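Local coordinates for Mgp-operon protein 3 (Mycoplasma pneumoniae, PDB 6RJ1), which probably mediates adhesion of the bacterium to host cells, as an extracellular, sugar-binding partner of the P1 adhesin, at residues Q457-D471 against L539-V551. Residues are numbered along the deposited sequence; the frame is centred on the assembly and turned at random.
Sequences QLAYLNGQIVVMGSD and LIAGLDVVADHLV
Two beta hairpins packed face to face, each closed by a type I' turn, form a sandwich-like interface in which L543 of one reaches into the apolar layer of the other. Strand 457-461 runs nearly parallel to strand 539-546, at 13°, the axes 6.6 Å apart at their closest, though the two belong to different sheets. L543 divides its branches: CD1 lies 3.5 Å from the carbonyl O of L458, while CD2 settles among A459, V466 and M468, 3.7 Å from V466 CG1. From the second strand of its hairpin L550 joins them, its CD1 3.7 Å from A459 CB. Near the turns, L461 rests on V545 and on the D548 backbone; its CG is anti to the backbone N (chi1 -170°), which carries CD2 to 3.5 Å from D548 O. L704 of helix 701-712 also touches L461. At the end of the contact away from the turns, beside the classic bulge at A541 and G542, polar atoms join the packing. The extended side chain of Q457 lends its amide to two carbonyls. NE2 makes a nearly straight, in-plane bond of 2.9 Å to G469 O. A second, weak one reaches I540 O, and OE1 is left 3.2 Å from G542 CA.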
ATOM      1  N   GLN A 457      -9.750   6.843  -3.242  1.00 66.55           N
ATOM      2  CA  GLN A 457      -9.292   8.214  -2.974  1.00 66.67           C
ATOM      3  C   GLN A 457      -9.226   9.060  -4.234  1.00 70.86           C
ATOM      4  O   GLN A 457      -8.774   8.565  -5.264  1.00 70.72           O
ATOM      5  CB  GLN A 457      -7.895   8.187  -2.316  1.00 68.14           C
ATOM      6  CG  GLN A 457      -7.762   7.296  -1.090  1.00 71.53           C
ATOM      7  CD  GLN A 457      -6.371   7.352  -0.533  1.00 82.52           C
ATOM      8  OE1 GLN A 457      -5.990   8.331   0.117  1.00 80.74           O
ATOM      9  NE2 GLN A 457      -5.585   6.303  -0.771  1.00 66.38           N
ATOM     10  N   LEU A 458      -9.613  10.347  -4.149  1.00 68.07           N
ATOM     11  CA  LEU A 458      -9.563  11.231  -5.313  1.00 67.88           C
ATOM     12  C   LEU A 458      -8.806  12.551  -5.079  1.00 72.56           C
ATOM     13  O   LEU A 458      -8.483  12.916  -3.948  1.00 72.56           O
ATOM     14  CB  LEU A 458     -10.961  11.505  -5.943  1.00 67.93           C
ATOM     15  CG  LEU A 458     -12.079  12.208  -5.141  1.00 72.40           C
ATOM     16  CD1 LEU A 458     -11.863  13.680  -5.057  1.00 72.62           C
ATOM     17  CD2 LEU A 458     -13.367  12.110  -5.881  1.00 75.09           C
ATOM     18  N   ALA A 459      -8.541  13.257  -6.195  1.00 69.59           N
ATOM     19  CA  ALA A 459      -7.874  14.551  -6.284  1.00 69.04           C
ATOM     20  C   ALA A 459      -8.299  15.226  -7.578  1.00 74.21           C
ATOM     21  O   ALA A 459      -8.448  14.557  -8.608  1.00 73.50           O
ATOM     22  CB  ALA A 459      -6.365  14.370  -6.270  1.00 69.52           C
ATOM     23  N   TYR A 460      -8.514  16.552  -7.520  1.00 72.19           N
ATOM     24  CA  TYR A 460      -8.894  17.351  -8.682  1.00 72.54           C
ATOM     25  C   TYR A 460      -7.761  18.314  -9.009  1.00 78.43           C
ATOM     26  O   TYR A 460      -7.280  19.025  -8.127  1.00 78.25           O
ATOM     27  CB  TYR A 460     -10.224  18.097  -8.439  1.00 73.82           C
ATOM     28  CG  TYR A 460     -10.642  18.996  -9.584  1.00 76.76           C
ATOM     29  CD1 TYR A 460     -10.123  20.280  -9.712  1.00 79.42           C
ATOM     30  CD2 TYR A 460     -11.558  18.563 -10.538  1.00 77.79           C
ATOM     31  CE1 TYR A 460     -10.494  21.110 -10.769  1.00 80.86           C
ATOM     32  CE2 TYR A 460     -11.940  19.386 -11.600  1.00 78.81           C
ATOM     33  CZ  TYR A 460     -11.409  20.663 -11.706  1.00 87.63           C
ATOM     34  OH  TYR A 460     -11.775  21.495 -12.736  1.00 90.99           O
ATOM     35  N   LEU A 461      -7.350  18.343 -10.278  1.00 77.37           N
ATOM     36  CA  LEU A 461      -6.294  19.224 -10.766  1.00 78.64           C
ATOM     37  C   LEU A 461      -6.592  19.735 -12.174  1.00 85.71           C
ATOM     38  O   LEU A 461      -6.378  19.017 -13.156  1.00 86.02           O
ATOM     39  CB  LEU A 461      -4.908  18.539 -10.704  1.00 78.85           C
ATOM     40  CG  LEU A 461      -3.683  19.441 -10.976  1.00 83.73           C
ATOM     41  CD1 LEU A 461      -3.392  20.351  -9.799  1.00 84.14           C
ATOM     42  CD2 LEU A 461      -2.452  18.615 -11.322  1.00 84.57           C
ATOM     43  N   ASN A 462      -7.086  20.984 -12.261  1.00 83.30           N
ATOM     44  CA  ASN A 462      -7.379  21.686 -13.508  1.00 83.99           C
ATOM     45  C   ASN A 462      -8.150  20.838 -14.542  1.00 88.66           C
ATOM     46  O   ASN A 462      -7.605  20.475 -15.592  1.00 88.91           O
ATOM     47  CB  ASN A 462      -6.080  22.266 -14.106  1.00 87.74           C
ATOM     48  CG  ASN A 462      -5.525  23.439 -13.330  1.00117.40           C
ATOM     49  OD1 ASN A 462      -4.898  23.288 -12.270  1.00105.65           O
ATOM     50  ND2 ASN A 462      -5.750  24.641 -13.846  1.00115.14           N
ATOM     51  N   GLY A 463      -9.402  20.513 -14.213  1.00 84.76           N
ATOM     52  CA  GLY A 463     -10.297  19.738 -15.073  1.00 84.04           C
ATOM     53  C   GLY A 463     -10.017  18.250 -15.141  1.00 85.85           C
ATOM     54  O   GLY A 463     -10.708  17.521 -15.859  1.00 85.48           O
ATOM     55  N   GLN A 464      -9.004  17.794 -14.396  1.00 80.70           N
ATOM     56  CA  GLN A 464      -8.615  16.386 -14.354  1.00 79.61           C
ATOM     57  C   GLN A 464      -8.859  15.827 -12.970  1.00 80.30           C
ATOM     58  O   GLN A 464      -8.526  16.469 -11.971  1.00 79.56           O
ATOM     59  CB  GLN A 464      -7.139  16.183 -14.751  1.00 80.80           C
ATOM     60  CG  GLN A 464      -6.793  16.723 -16.125  1.00 95.46           C
ATOM     61  CD  GLN A 464      -5.929  15.758 -16.868  1.00112.31           C
ATOM     62  OE1 GLN A 464      -6.418  14.792 -17.458  1.00106.60           O
ATOM     63  NE2 GLN A 464      -4.625  16.003 -16.857  1.00105.51           N
ATOM     64  N   ILE A 465      -9.440  14.629 -12.917  1.00 74.08           N
ATOM     65  CA  ILE A 465      -9.709  13.938 -11.665  1.00 72.38           C
ATOM     66  C   ILE A 465      -8.857  12.690 -11.630  1.00 72.14           C
ATOM     67  O   ILE A 465      -8.849  11.915 -12.589  1.00 71.26           O
ATOM     68  CB  ILE A 465     -11.222  13.648 -11.454  1.00 75.62           C
ATOM     69  CG1 ILE A 465     -12.055  14.952 -11.455  1.00 76.34           C
ATOM     70  CG2 ILE A 465     -11.455  12.867 -10.166  1.00 75.89           C
ATOM     71  CD1 ILE A 465     -12.838  15.186 -12.678  1.00 83.47           C
ATOM     72  N   VAL A 466      -8.114  12.521 -10.538  1.00 66.70           N
ATOM     73  CA  VAL A 466      -7.256  11.367 -10.308  1.00 65.69           C
ATOM     74  C   VAL A 466      -7.882  10.534  -9.200  1.00 67.98           C
ATOM     75  O   VAL A 466      -8.244  11.078  -8.163  1.00 67.34           O
ATOM     76  CB  VAL A 466      -5.777  11.751 -10.006  1.00 69.85           C
ATOM     77  CG1 VAL A 466      -4.879  10.512  -9.959  1.00 69.43           C
ATOM     78  CG2 VAL A 466      -5.244  12.754 -11.030  1.00 69.93           C
ATOM     79  N   VAL A 467      -8.053   9.228  -9.437  1.00 64.21           N
ATOM     80  CA  VAL A 467      -8.629   8.286  -8.467  1.00 63.23           C
ATOM     81  C   VAL A 467      -7.626   7.173  -8.235  1.00 64.50           C
ATOM     82  O   VAL A 467      -7.083   6.645  -9.198  1.00 64.34           O
ATOM     83  CB  VAL A 467     -10.030   7.748  -8.893  1.00 67.13           C
ATOM     84  CG1 VAL A 467     -10.569   6.721  -7.894  1.00 66.55           C
ATOM     85  CG2 VAL A 467     -11.029   8.890  -9.083  1.00 66.73           C
ATOM     86  N   MET A 468      -7.342   6.858  -6.965  1.00 60.09           N
ATOM     87  CA  MET A 468      -6.404   5.799  -6.568  1.00 59.57           C
ATOM     88  C   MET A 468      -7.031   4.886  -5.506  1.00 65.84           C
ATOM     89  O   MET A 468      -8.064   5.234  -4.914  1.00 66.87           O
ATOM     90  CB  MET A 468      -5.062   6.384  -6.101  1.00 61.10           C
ATOM     91  CG  MET A 468      -4.227   6.941  -7.228  1.00 63.88           C
ATOM     92  SD  MET A 468      -2.622   7.563  -6.670  1.00 67.37           S
ATOM     93  CE  MET A 468      -1.941   8.155  -8.217  1.00 63.74           C
ATOM     94  N   GLY A 469      -6.416   3.718  -5.306  1.00 61.76           N
ATOM     95  CA  GLY A 469      -6.881   2.681  -4.392  1.00 61.06           C
ATOM     96  C   GLY A 469      -6.674   2.986  -2.933  1.00 66.81           C
ATOM     97  O   GLY A 469      -6.166   4.057  -2.585  1.00 66.70           O
ATOM     98  N   SER A 470      -7.064   2.032  -2.065  1.00 65.03           N
ATOM     99  CA  SER A 470      -6.946   2.169  -0.612  1.00 65.16           C
ATOM    100  C   SER A 470      -5.554   1.823  -0.092  1.00 69.26           C
ATOM    101  O   SER A 470      -4.720   1.302  -0.837  1.00 69.12           O
ATOM    102  CB  SER A 470      -8.029   1.359   0.105  1.00 68.94           C
ATOM    103  OG  SER A 470      -7.819  -0.042   0.048  1.00 76.96           O
ATOM    104  N   ASP A 471      -5.303   2.150   1.176  1.00 66.85           N
ATOM    105  CA  ASP A 471      -4.046   1.867   1.867  1.00 68.28           C
ATOM    106  C   ASP A 471      -4.023   0.484   2.516  1.00 72.32           C
ATOM    107  O   ASP A 471      -2.972   0.067   3.014  1.00 72.73           O
ATOM    108  CB  ASP A 471      -3.715   2.957   2.926  1.00 70.95           C
ATOM    109  CG  ASP A 471      -4.870   3.497   3.762  1.00 85.51           C
ATOM    110  OD1 ASP A 471      -5.686   2.680   4.257  1.00 86.72           O
ATOM    111  OD2 ASP A 471      -4.941   4.738   3.943  1.00 91.82           O
ATOM    112  N   LEU A 539       0.039  -0.030  -2.248  1.00 57.04           N
ATOM    113  CA  LEU A 539      -0.829   0.202  -1.071  1.00 56.86           C
ATOM    114  C   LEU A 539      -0.753   1.717  -0.808  1.00 60.58           C
ATOM    115  O   LEU A 539       0.139   2.204  -0.114  1.00 60.68           O
ATOM    116  CB  LEU A 539      -0.383  -0.639   0.132  1.00 56.73           C
ATOM    117  CG  LEU A 539      -0.503  -2.150  -0.068  1.00 60.90           C
ATOM    118  CD1 LEU A 539       0.807  -2.840   0.202  1.00 60.94           C
ATOM    119  CD2 LEU A 539      -1.635  -2.733   0.762  1.00 62.77           C
ATOM    120  N   ILE A 540      -1.635   2.454  -1.498  1.00 57.54           N
ATOM    121  CA  ILE A 540      -1.704   3.917  -1.594  1.00 57.60           C
ATOM    122  C   ILE A 540      -1.989   4.598  -0.262  1.00 63.40           C
ATOM    123  O   ILE A 540      -3.100   4.490   0.250  1.00 65.03           O
ATOM    124  CB  ILE A 540      -2.723   4.341  -2.713  1.00 60.16           C
ATOM    125  CG1 ILE A 540      -2.476   3.585  -4.051  1.00 60.27           C
ATOM    126  CG2 ILE A 540      -2.799   5.866  -2.917  1.00 60.20           C
ATOM    127  CD1 ILE A 540      -1.230   3.975  -4.879  1.00 71.35           C
ATOM    128  N   ALA A 541      -1.009   5.366   0.250  1.00 58.81           N
ATOM    129  CA  ALA A 541      -1.152   6.145   1.484  1.00 58.41           C
ATOM    130  C   ALA A 541      -2.023   7.394   1.249  1.00 63.91           C
ATOM    131  O   ALA A 541      -2.609   7.927   2.194  1.00 65.01           O
ATOM    132  CB  ALA A 541       0.212   6.553   2.006  1.00 58.99           C
ATOM    133  N   GLY A 542      -2.099   7.835  -0.003  1.00 59.50           N
ATOM    134  CA  GLY A 542      -2.902   8.976  -0.397  1.00 59.14           C
ATOM    135  C   GLY A 542      -2.327   9.815  -1.512  1.00 64.03           C
ATOM    136  O   GLY A 542      -1.227   9.556  -2.006  1.00 62.96           O
ATOM    137  N   LEU A 543      -3.100  10.836  -1.903  1.00 62.20           N
ATOM    138  CA  LEU A 543      -2.770  11.819  -2.930  1.00 62.73           C
ATOM    139  C   LEU A 543      -3.338  13.197  -2.609  1.00 68.97           C
ATOM    140  O   LEU A 543      -4.400  13.308  -1.986  1.00 69.40           O
ATOM    141  CB  LEU A 543      -3.124  11.396  -4.390  1.00 62.59           C
ATOM    142  CG  LEU A 543      -4.403  10.575  -4.799  1.00 66.63           C
ATOM    143  CD1 LEU A 543      -5.632  10.825  -3.932  1.00 66.50           C
ATOM    144  CD2 LEU A 543      -4.771  10.854  -6.237  1.00 68.09           C
ATOM    145  N   ASP A 544      -2.627  14.244  -3.034  1.00 66.61           N
ATOM    146  CA  ASP A 544      -3.051  15.624  -2.830  1.00 67.46           C
ATOM    147  C   ASP A 544      -2.503  16.534  -3.927  1.00 72.24           C
ATOM    148  O   ASP A 544      -1.551  16.165  -4.612  1.00 70.70           O
ATOM    149  CB  ASP A 544      -2.645  16.134  -1.428  1.00 69.71           C
ATOM    150  CG  ASP A 544      -3.466  17.306  -0.902  1.00 86.65           C
ATOM    151  OD1 ASP A 544      -4.505  17.647  -1.531  1.00 88.66           O
ATOM    152  OD2 ASP A 544      -3.076  17.884   0.138  1.00 95.71           O
ATOM    153  N   VAL A 545      -3.128  17.711  -4.110  1.00 70.46           N
ATOM    154  CA  VAL A 545      -2.681  18.698  -5.090  1.00 70.93           C
ATOM    155  C   VAL A 545      -2.038  19.898  -4.376  1.00 75.33           C
ATOM    156  O   VAL A 545      -2.490  20.308  -3.304  1.00 74.68           O
ATOM    157  CB  VAL A 545      -3.750  19.106  -6.144  1.00 75.24           C
ATOM    158  CG1 VAL A 545      -4.236  17.898  -6.941  1.00 74.82           C
ATOM    159  CG2 VAL A 545      -4.925  19.848  -5.512  1.00 75.47           C
ATOM    160  N   VAL A 546      -0.955  20.418  -4.954  1.00 72.77           N
ATOM    161  CA  VAL A 546      -0.190  21.547  -4.419  1.00 73.17           C
ATOM    162  C   VAL A 546       0.635  22.163  -5.559  1.00 78.98           C
ATOM    163  O   VAL A 546       1.242  21.424  -6.338  1.00 79.19           O
ATOM    164  CB  VAL A 546       0.659  21.155  -3.155  1.00 76.73           C
ATOM    165  CG1 VAL A 546       1.643  20.015  -3.437  1.00 76.14           C
ATOM    166  CG2 VAL A 546       1.365  22.359  -2.536  1.00 76.28           C
ATOM    167  N   ALA A 547       0.617  23.509  -5.678  1.00 76.65           N
ATOM    168  CA  ALA A 547       1.335  24.276  -6.706  1.00 76.59           C
ATOM    169  C   ALA A 547       1.129  23.705  -8.126  1.00 80.46           C
ATOM    170  O   ALA A 547       2.107  23.455  -8.839  1.00 79.33           O
ATOM    171  CB  ALA A 547       2.822  24.376  -6.359  1.00 77.22           C
ATOM    172  N   ASP A 548      -0.162  23.467  -8.499  1.00 77.80           N
ATOM    173  CA  ASP A 548      -0.636  22.917  -9.786  1.00 78.28           C
ATOM    174  C   ASP A 548      -0.039  21.528 -10.122  1.00 81.42           C
ATOM    175  O   ASP A 548       0.021  21.134 -11.293  1.00 81.55           O
ATOM    176  CB  ASP A 548      -0.428  23.919 -10.945  1.00 80.99           C
ATOM    177  CG  ASP A 548      -1.170  25.233 -10.795  1.00100.78           C
ATOM    178  OD1 ASP A 548      -2.378  25.201 -10.454  1.00104.00           O
ATOM    179  OD2 ASP A 548      -0.553  26.296 -11.037  1.00108.08           O
ATOM    180  N   HIS A 549       0.345  20.774  -9.086  1.00 76.74           N
ATOM    181  CA  HIS A 549       0.948  19.452  -9.217  1.00 76.04           C
ATOM    182  C   HIS A 549       0.317  18.457  -8.264  1.00 77.80           C
ATOM    183  O   HIS A 549      -0.136  18.838  -7.181  1.00 76.59           O
ATOM    184  CB  HIS A 549       2.451  19.535  -8.920  1.00 77.07           C
ATOM    185  CG  HIS A 549       3.271  20.103 -10.034  1.00 81.01           C
ATOM    186  ND1 HIS A 549       3.230  21.451 -10.348  1.00 82.96           N
ATOM    187  CD2 HIS A 549       4.152  19.488 -10.855  1.00 83.16           C
ATOM    188  CE1 HIS A 549       4.058  21.608 -11.366  1.00 82.64           C
ATOM    189  NE2 HIS A 549       4.644  20.456 -11.700  1.00 83.08           N
ATOM    190  N   LEU A 550       0.328  17.172  -8.656  1.00 73.36           N
ATOM    191  CA  LEU A 550      -0.178  16.077  -7.842  1.00 72.56           C
ATOM    192  C   LEU A 550       0.976  15.443  -7.055  1.00 74.72           C
ATOM    193  O   LEU A 550       2.029  15.145  -7.608  1.00 74.47           O
ATOM    194  CB  LEU A 550      -0.894  15.016  -8.699  1.00 72.54           C
ATOM    195  CG  LEU A 550      -1.430  13.789  -7.933  1.00 77.42           C
ATOM    196  CD1 LEU A 550      -2.802  14.057  -7.348  1.00 77.85           C
ATOM    197  CD2 LEU A 550      -1.429  12.546  -8.798  1.00 78.75           C
ATOM    198  N   VAL A 551       0.753  15.230  -5.769  1.00 68.95           N
ATOM    199  CA  VAL A 551       1.704  14.590  -4.884  1.00 67.41           C
ATOM    200  C   VAL A 551       1.050  13.292  -4.384  1.00 69.51           C
ATOM    201  O   VAL A 551      -0.144  13.276  -4.087  1.00 69.53           O
ATOM    202  CB  VAL A 551       2.124  15.564  -3.757  1.00 70.74           C
ATOM    203  CG1 VAL A 551       2.801  14.831  -2.612  1.00 71.25           C
ATOM    204  CG2 VAL A 551       3.041  16.654  -4.298  1.00 70.16           C
TER